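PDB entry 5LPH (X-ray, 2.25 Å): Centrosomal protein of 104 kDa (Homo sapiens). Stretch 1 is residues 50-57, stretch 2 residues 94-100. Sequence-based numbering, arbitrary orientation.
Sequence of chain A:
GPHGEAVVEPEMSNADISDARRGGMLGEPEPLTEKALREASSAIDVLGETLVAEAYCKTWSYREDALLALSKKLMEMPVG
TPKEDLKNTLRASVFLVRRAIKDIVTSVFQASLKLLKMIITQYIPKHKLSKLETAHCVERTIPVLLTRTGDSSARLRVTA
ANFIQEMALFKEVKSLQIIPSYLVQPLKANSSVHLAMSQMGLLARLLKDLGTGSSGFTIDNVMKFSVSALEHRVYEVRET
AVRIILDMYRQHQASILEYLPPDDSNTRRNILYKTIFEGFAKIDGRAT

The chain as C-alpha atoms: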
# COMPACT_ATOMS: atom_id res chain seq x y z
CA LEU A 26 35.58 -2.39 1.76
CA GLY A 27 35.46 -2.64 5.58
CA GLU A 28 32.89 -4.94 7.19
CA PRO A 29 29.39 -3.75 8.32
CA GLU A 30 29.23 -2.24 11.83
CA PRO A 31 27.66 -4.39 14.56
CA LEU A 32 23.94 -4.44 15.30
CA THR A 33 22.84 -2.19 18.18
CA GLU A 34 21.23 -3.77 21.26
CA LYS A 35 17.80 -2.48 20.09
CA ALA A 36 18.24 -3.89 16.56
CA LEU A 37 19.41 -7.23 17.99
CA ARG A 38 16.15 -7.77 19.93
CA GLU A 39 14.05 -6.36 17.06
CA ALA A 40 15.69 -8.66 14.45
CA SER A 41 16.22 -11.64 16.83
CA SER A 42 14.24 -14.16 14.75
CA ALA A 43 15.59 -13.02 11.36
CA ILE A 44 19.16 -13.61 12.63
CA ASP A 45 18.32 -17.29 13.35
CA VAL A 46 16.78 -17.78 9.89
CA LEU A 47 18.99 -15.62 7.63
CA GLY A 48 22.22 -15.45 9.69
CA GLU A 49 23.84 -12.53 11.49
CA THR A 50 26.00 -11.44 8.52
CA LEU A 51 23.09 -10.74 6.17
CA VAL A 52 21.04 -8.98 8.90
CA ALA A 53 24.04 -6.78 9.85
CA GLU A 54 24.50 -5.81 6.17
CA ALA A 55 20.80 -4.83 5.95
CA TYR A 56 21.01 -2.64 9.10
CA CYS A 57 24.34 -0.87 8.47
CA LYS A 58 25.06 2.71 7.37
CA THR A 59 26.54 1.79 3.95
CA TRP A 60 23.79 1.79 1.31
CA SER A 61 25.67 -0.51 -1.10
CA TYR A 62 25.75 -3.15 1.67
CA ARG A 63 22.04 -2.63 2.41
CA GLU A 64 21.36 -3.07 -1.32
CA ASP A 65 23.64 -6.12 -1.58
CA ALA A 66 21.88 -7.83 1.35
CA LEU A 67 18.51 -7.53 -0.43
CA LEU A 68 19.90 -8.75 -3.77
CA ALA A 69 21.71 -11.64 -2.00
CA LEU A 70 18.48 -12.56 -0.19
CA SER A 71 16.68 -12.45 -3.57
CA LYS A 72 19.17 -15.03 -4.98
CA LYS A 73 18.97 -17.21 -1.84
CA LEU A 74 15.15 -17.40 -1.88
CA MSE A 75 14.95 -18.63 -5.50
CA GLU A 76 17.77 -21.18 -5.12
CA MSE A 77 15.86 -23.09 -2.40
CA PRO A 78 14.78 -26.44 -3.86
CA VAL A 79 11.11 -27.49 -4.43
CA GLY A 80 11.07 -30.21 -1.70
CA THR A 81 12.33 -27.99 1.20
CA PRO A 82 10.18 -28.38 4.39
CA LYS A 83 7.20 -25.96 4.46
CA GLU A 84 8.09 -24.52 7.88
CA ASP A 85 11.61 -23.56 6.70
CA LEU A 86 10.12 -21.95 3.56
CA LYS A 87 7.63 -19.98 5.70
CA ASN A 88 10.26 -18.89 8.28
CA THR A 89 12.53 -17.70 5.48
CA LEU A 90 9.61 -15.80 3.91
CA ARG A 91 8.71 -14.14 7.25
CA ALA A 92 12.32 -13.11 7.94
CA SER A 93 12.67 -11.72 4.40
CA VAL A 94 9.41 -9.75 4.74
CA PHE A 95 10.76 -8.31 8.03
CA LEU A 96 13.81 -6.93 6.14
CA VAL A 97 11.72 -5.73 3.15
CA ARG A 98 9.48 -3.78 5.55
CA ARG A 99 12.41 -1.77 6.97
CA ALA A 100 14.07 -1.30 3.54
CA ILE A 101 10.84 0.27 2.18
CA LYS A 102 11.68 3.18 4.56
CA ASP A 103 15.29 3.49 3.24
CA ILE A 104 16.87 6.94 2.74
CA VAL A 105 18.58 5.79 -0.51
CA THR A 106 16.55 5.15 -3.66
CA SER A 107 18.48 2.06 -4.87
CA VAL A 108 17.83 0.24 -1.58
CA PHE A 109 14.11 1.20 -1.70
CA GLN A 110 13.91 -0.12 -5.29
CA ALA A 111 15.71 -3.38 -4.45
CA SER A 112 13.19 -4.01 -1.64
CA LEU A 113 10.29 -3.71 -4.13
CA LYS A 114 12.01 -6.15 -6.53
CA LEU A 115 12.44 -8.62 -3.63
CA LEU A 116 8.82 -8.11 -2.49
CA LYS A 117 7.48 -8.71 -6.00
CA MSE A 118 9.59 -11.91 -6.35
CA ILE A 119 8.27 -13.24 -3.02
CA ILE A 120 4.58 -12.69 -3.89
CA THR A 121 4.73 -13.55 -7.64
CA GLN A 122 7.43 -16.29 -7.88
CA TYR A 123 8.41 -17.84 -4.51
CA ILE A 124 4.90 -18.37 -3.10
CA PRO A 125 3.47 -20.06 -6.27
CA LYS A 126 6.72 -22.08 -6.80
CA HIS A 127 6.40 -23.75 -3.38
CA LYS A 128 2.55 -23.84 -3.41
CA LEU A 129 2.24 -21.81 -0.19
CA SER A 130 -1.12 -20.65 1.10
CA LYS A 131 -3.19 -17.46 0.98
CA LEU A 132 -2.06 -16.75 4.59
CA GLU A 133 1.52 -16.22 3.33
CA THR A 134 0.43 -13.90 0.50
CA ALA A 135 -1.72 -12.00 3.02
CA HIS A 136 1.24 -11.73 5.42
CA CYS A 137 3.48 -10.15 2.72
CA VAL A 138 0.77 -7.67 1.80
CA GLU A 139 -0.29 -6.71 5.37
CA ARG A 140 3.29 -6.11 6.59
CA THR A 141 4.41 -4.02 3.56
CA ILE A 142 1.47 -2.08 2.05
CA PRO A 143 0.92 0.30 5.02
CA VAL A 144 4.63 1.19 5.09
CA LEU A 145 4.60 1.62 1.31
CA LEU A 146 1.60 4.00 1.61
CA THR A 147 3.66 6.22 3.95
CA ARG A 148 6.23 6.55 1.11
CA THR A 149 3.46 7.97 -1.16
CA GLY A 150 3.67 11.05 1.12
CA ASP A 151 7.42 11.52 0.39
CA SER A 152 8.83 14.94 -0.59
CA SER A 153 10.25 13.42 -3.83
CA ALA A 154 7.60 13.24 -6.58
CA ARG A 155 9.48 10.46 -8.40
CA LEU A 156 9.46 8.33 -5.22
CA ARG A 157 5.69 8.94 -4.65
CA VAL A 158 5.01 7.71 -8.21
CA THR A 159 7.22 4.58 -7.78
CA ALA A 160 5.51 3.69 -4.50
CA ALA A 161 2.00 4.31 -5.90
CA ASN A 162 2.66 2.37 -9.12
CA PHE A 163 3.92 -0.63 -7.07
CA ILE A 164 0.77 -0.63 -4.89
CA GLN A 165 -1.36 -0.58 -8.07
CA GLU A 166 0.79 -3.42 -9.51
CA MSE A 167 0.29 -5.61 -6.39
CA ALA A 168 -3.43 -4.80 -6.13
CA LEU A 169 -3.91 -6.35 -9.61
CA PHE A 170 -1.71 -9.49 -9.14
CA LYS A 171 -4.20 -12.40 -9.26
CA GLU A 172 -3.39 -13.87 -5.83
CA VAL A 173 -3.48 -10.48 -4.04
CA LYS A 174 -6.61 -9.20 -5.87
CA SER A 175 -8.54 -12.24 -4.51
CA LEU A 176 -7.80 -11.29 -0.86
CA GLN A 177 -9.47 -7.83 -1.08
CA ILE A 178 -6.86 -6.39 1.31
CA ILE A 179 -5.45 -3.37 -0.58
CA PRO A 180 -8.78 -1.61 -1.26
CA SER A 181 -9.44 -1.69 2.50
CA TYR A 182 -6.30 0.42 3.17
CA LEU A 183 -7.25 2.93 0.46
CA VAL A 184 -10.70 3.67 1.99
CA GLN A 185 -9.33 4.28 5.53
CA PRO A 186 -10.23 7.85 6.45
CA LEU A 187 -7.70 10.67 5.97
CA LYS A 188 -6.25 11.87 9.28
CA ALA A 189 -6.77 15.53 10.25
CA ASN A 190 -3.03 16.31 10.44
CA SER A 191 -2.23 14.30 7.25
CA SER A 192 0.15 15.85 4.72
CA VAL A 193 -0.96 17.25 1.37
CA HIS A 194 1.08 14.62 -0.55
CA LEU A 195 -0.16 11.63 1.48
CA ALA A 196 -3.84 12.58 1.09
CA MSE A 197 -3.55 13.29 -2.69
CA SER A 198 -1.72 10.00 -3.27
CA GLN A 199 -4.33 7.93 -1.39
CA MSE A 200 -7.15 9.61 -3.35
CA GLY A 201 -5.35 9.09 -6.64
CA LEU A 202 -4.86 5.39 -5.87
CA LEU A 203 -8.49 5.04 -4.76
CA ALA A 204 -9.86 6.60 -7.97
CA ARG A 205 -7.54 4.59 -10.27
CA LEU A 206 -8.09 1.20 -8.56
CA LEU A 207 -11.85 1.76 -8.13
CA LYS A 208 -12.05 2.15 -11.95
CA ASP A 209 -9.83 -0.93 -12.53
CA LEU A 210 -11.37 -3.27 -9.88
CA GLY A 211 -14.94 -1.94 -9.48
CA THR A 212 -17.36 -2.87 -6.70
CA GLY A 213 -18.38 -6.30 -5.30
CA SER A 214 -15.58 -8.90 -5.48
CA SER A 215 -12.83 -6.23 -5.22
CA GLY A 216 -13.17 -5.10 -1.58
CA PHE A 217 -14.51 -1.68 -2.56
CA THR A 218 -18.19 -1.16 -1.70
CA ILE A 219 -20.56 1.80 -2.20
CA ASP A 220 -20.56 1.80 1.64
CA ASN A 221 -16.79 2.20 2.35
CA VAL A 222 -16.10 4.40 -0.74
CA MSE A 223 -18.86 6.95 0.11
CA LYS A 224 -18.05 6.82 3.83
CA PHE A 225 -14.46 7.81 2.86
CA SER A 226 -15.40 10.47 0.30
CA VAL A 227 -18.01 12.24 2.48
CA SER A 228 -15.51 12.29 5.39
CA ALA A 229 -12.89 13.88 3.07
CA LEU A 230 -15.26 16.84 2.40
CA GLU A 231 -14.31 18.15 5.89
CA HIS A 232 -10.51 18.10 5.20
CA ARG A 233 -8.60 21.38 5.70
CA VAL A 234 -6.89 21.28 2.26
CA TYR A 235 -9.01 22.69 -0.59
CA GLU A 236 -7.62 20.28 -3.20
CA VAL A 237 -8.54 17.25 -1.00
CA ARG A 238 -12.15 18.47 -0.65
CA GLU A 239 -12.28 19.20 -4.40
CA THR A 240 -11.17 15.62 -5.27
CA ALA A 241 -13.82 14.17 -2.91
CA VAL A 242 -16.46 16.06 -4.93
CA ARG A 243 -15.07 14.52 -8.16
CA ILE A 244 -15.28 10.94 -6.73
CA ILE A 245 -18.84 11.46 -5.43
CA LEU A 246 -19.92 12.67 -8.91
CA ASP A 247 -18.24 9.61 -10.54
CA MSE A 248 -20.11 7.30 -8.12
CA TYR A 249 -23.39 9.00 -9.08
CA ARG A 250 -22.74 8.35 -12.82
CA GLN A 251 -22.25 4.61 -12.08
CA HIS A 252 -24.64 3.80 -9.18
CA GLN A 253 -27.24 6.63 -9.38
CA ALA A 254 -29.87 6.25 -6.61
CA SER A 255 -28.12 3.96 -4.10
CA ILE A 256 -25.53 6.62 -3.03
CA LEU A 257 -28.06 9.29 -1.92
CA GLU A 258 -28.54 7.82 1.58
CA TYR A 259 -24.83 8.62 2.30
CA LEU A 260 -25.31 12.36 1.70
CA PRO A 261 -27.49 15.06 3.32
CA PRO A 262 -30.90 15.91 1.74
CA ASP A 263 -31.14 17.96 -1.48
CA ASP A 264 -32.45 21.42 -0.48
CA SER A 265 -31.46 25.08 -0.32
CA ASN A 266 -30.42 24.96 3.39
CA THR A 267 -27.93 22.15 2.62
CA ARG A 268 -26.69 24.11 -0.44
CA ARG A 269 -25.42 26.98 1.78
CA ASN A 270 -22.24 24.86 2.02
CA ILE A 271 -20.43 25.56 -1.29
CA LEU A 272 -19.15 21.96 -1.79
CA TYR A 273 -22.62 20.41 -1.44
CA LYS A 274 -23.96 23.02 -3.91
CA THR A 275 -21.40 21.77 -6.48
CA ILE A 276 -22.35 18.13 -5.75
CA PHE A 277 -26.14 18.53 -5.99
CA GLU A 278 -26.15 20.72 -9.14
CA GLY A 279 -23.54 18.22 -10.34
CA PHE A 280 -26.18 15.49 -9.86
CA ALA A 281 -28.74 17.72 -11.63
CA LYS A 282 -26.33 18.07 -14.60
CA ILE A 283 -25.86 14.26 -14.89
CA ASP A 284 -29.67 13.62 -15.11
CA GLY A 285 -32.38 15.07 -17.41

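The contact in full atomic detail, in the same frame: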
# COMPACT_ATOMS: atom_id res chain seq x y z
N THR A 50 25.28 -12.20 9.54
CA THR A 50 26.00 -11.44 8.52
C THR A 50 25.04 -10.65 7.63
O THR A 50 25.19 -9.44 7.47
CB THR A 50 26.89 -12.36 7.64
OG1 THR A 50 27.88 -12.98 8.46
CG2 THR A 50 27.60 -11.57 6.52
N LEU A 51 24.07 -11.35 7.07
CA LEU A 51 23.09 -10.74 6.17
C LEU A 51 22.24 -9.69 6.90
O LEU A 51 21.95 -8.64 6.32
CB LEU A 51 22.21 -11.81 5.53
CG LEU A 51 21.44 -11.40 4.26
CD1 LEU A 51 21.24 -12.61 3.36
CD2 LEU A 51 20.11 -10.73 4.58
N VAL A 52 21.85 -9.95 8.14
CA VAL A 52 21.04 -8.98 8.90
C VAL A 52 21.86 -7.72 9.21
O VAL A 52 21.34 -6.60 9.10
CB VAL A 52 20.45 -9.58 10.19
CG1 VAL A 52 19.75 -8.52 11.03
CG2 VAL A 52 19.46 -10.68 9.85
N ALA A 53 23.12 -7.90 9.59
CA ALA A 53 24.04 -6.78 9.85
C ALA A 53 24.24 -5.89 8.62
O ALA A 53 24.20 -4.67 8.73
CB ALA A 53 25.38 -7.29 10.36
N GLU A 54 24.46 -6.52 7.46
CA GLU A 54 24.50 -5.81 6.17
C GLU A 54 23.26 -4.92 5.96
O GLU A 54 23.39 -3.73 5.64
CB GLU A 54 24.55 -6.80 5.00
CG GLU A 54 25.91 -7.28 4.56
CD GLU A 54 25.82 -7.93 3.18
OE1 GLU A 54 25.24 -9.03 3.09
OE2 GLU A 54 26.30 -7.32 2.19
N ALA A 55 22.08 -5.52 6.13
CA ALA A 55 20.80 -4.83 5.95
C ALA A 55 20.59 -3.64 6.88
O ALA A 55 19.92 -2.69 6.50
CB ALA A 55 19.64 -5.81 6.09
N TYR A 56 21.15 -3.71 8.09
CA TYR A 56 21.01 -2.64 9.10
C TYR A 56 22.08 -1.55 9.07
O TYR A 56 21.90 -0.51 9.71
CB TYR A 56 21.00 -3.25 10.51
CG TYR A 56 19.62 -3.60 11.03
CD1 TYR A 56 18.98 -4.76 10.61
CD2 TYR A 56 18.98 -2.79 11.95
CE1 TYR A 56 17.72 -5.10 11.08
CE2 TYR A 56 17.71 -3.12 12.43
CZ TYR A 56 17.09 -4.27 11.99
OH TYR A 56 15.85 -4.62 12.44
N CYS A 57 23.17 -1.76 8.34
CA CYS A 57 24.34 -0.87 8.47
C CYS A 57 24.19 0.43 7.68
O CYS A 57 23.27 0.60 6.87
CB CYS A 57 25.62 -1.61 8.08
SG CYS A 57 25.89 -1.76 6.32
N VAL A 94 10.43 -10.81 4.67
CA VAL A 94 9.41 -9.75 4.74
C VAL A 94 9.75 -8.73 5.83
O VAL A 94 9.52 -7.53 5.64
CB VAL A 94 7.99 -10.35 4.91
CG1 VAL A 94 6.98 -9.27 5.28
CG2 VAL A 94 7.56 -11.04 3.63
N PHE A 95 10.29 -9.20 6.95
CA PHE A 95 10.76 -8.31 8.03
C PHE A 95 11.82 -7.31 7.52
O PHE A 95 11.76 -6.12 7.85
CB PHE A 95 11.28 -9.13 9.23
CG PHE A 95 11.97 -8.31 10.28
CD1 PHE A 95 13.35 -8.09 10.23
CD2 PHE A 95 11.26 -7.75 11.33
CE1 PHE A 95 13.99 -7.33 11.19
CE2 PHE A 95 11.89 -6.99 12.31
CZ PHE A 95 13.26 -6.78 12.23
N LEU A 96 12.77 -7.79 6.73
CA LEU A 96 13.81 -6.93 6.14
C LEU A 96 13.28 -6.02 5.02
O LEU A 96 13.68 -4.86 4.94
CB LEU A 96 15.00 -7.75 5.65
CG LEU A 96 15.87 -8.42 6.72
CD1 LEU A 96 16.99 -9.20 6.06
CD2 LEU A 96 16.45 -7.42 7.71
N VAL A 97 12.39 -6.54 4.18
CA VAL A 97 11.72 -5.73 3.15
C VAL A 97 10.99 -4.54 3.77
O VAL A 97 11.12 -3.41 3.31
CB VAL A 97 10.76 -6.58 2.29
CG1 VAL A 97 9.74 -5.72 1.53
CG2 VAL A 97 11.55 -7.43 1.32
N ARG A 98 10.25 -4.81 4.84
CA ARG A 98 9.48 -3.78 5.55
C ARG A 98 10.34 -2.59 6.00
O ARG A 98 9.91 -1.44 5.88
CB ARG A 98 8.78 -4.42 6.75
CG ARG A 98 7.85 -3.50 7.53
CD ARG A 98 7.26 -4.24 8.72
NE ARG A 98 6.72 -3.32 9.72
CZ ARG A 98 5.48 -2.84 9.74
NH1 ARG A 98 4.59 -3.16 8.80
NH2 ARG A 98 5.12 -2.01 10.72
N ARG A 99 11.52 -2.85 6.52
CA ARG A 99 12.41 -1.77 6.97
C ARG A 99 13.09 -1.07 5.78
O ARG A 99 13.17 0.16 5.75
CB ARG A 99 13.35 -2.27 8.07
CG ARG A 99 14.45 -3.23 7.69
CD ARG A 99 15.41 -3.44 8.85
NE ARG A 99 16.46 -2.40 8.93
CZ ARG A 99 16.53 -1.39 9.80
NH1 ARG A 99 15.60 -1.20 10.74
NH2 ARG A 99 17.56 -0.55 9.73
N ALA A 100 13.46 -1.85 4.76
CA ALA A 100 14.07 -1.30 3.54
C ALA A 100 13.13 -0.44 2.68
O ALA A 100 13.60 0.39 1.91
CB ALA A 100 14.66 -2.41 2.70

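Two nearly parallel helices meet here through a small side-chain contact, in which a leucine-centred apolar patch adjoins an arginine stacked on a tyrosine, with no hydrogen bond crossing between them. The axes of helix 50-56 and helix 94-100 run in the same direction, 11° apart, and approach to 11.1 Å; the contact is made mostly by side chains, and the nearest CA atoms across the two helices are those of Ala55 and Leu96, 7.3 Å apart. Leu96 points toward the first helix and spreads its two methyls over it: CD1 lies 3.8 Å from CD2 of Leu51, and CD2 lies 3.9 Å from CB of Ala55, whose short side chain faces the second helix. Leu96 CD2 also reaches Tyr56 CE1, at 4.3 Å. One turn on from Leu96, Arg99 lays its guanidinium flat on the Tyr56 ring, planes 10° apart; its CZ sits 3.6 Å from the ring centroid of Tyr56, placing the delocalised positive charge over the pi cloud in a cation-pi contact. Arg99 CD adds a CH-pi contact, 4.0 Å from the same Tyr56 centroid. Phe95 meets the tyrosine at its edge instead, with Phe95 CZ 3.4 Å from Tyr56 OH, a hydroxyl that is hydrogen-bonded elsewhere in the structure.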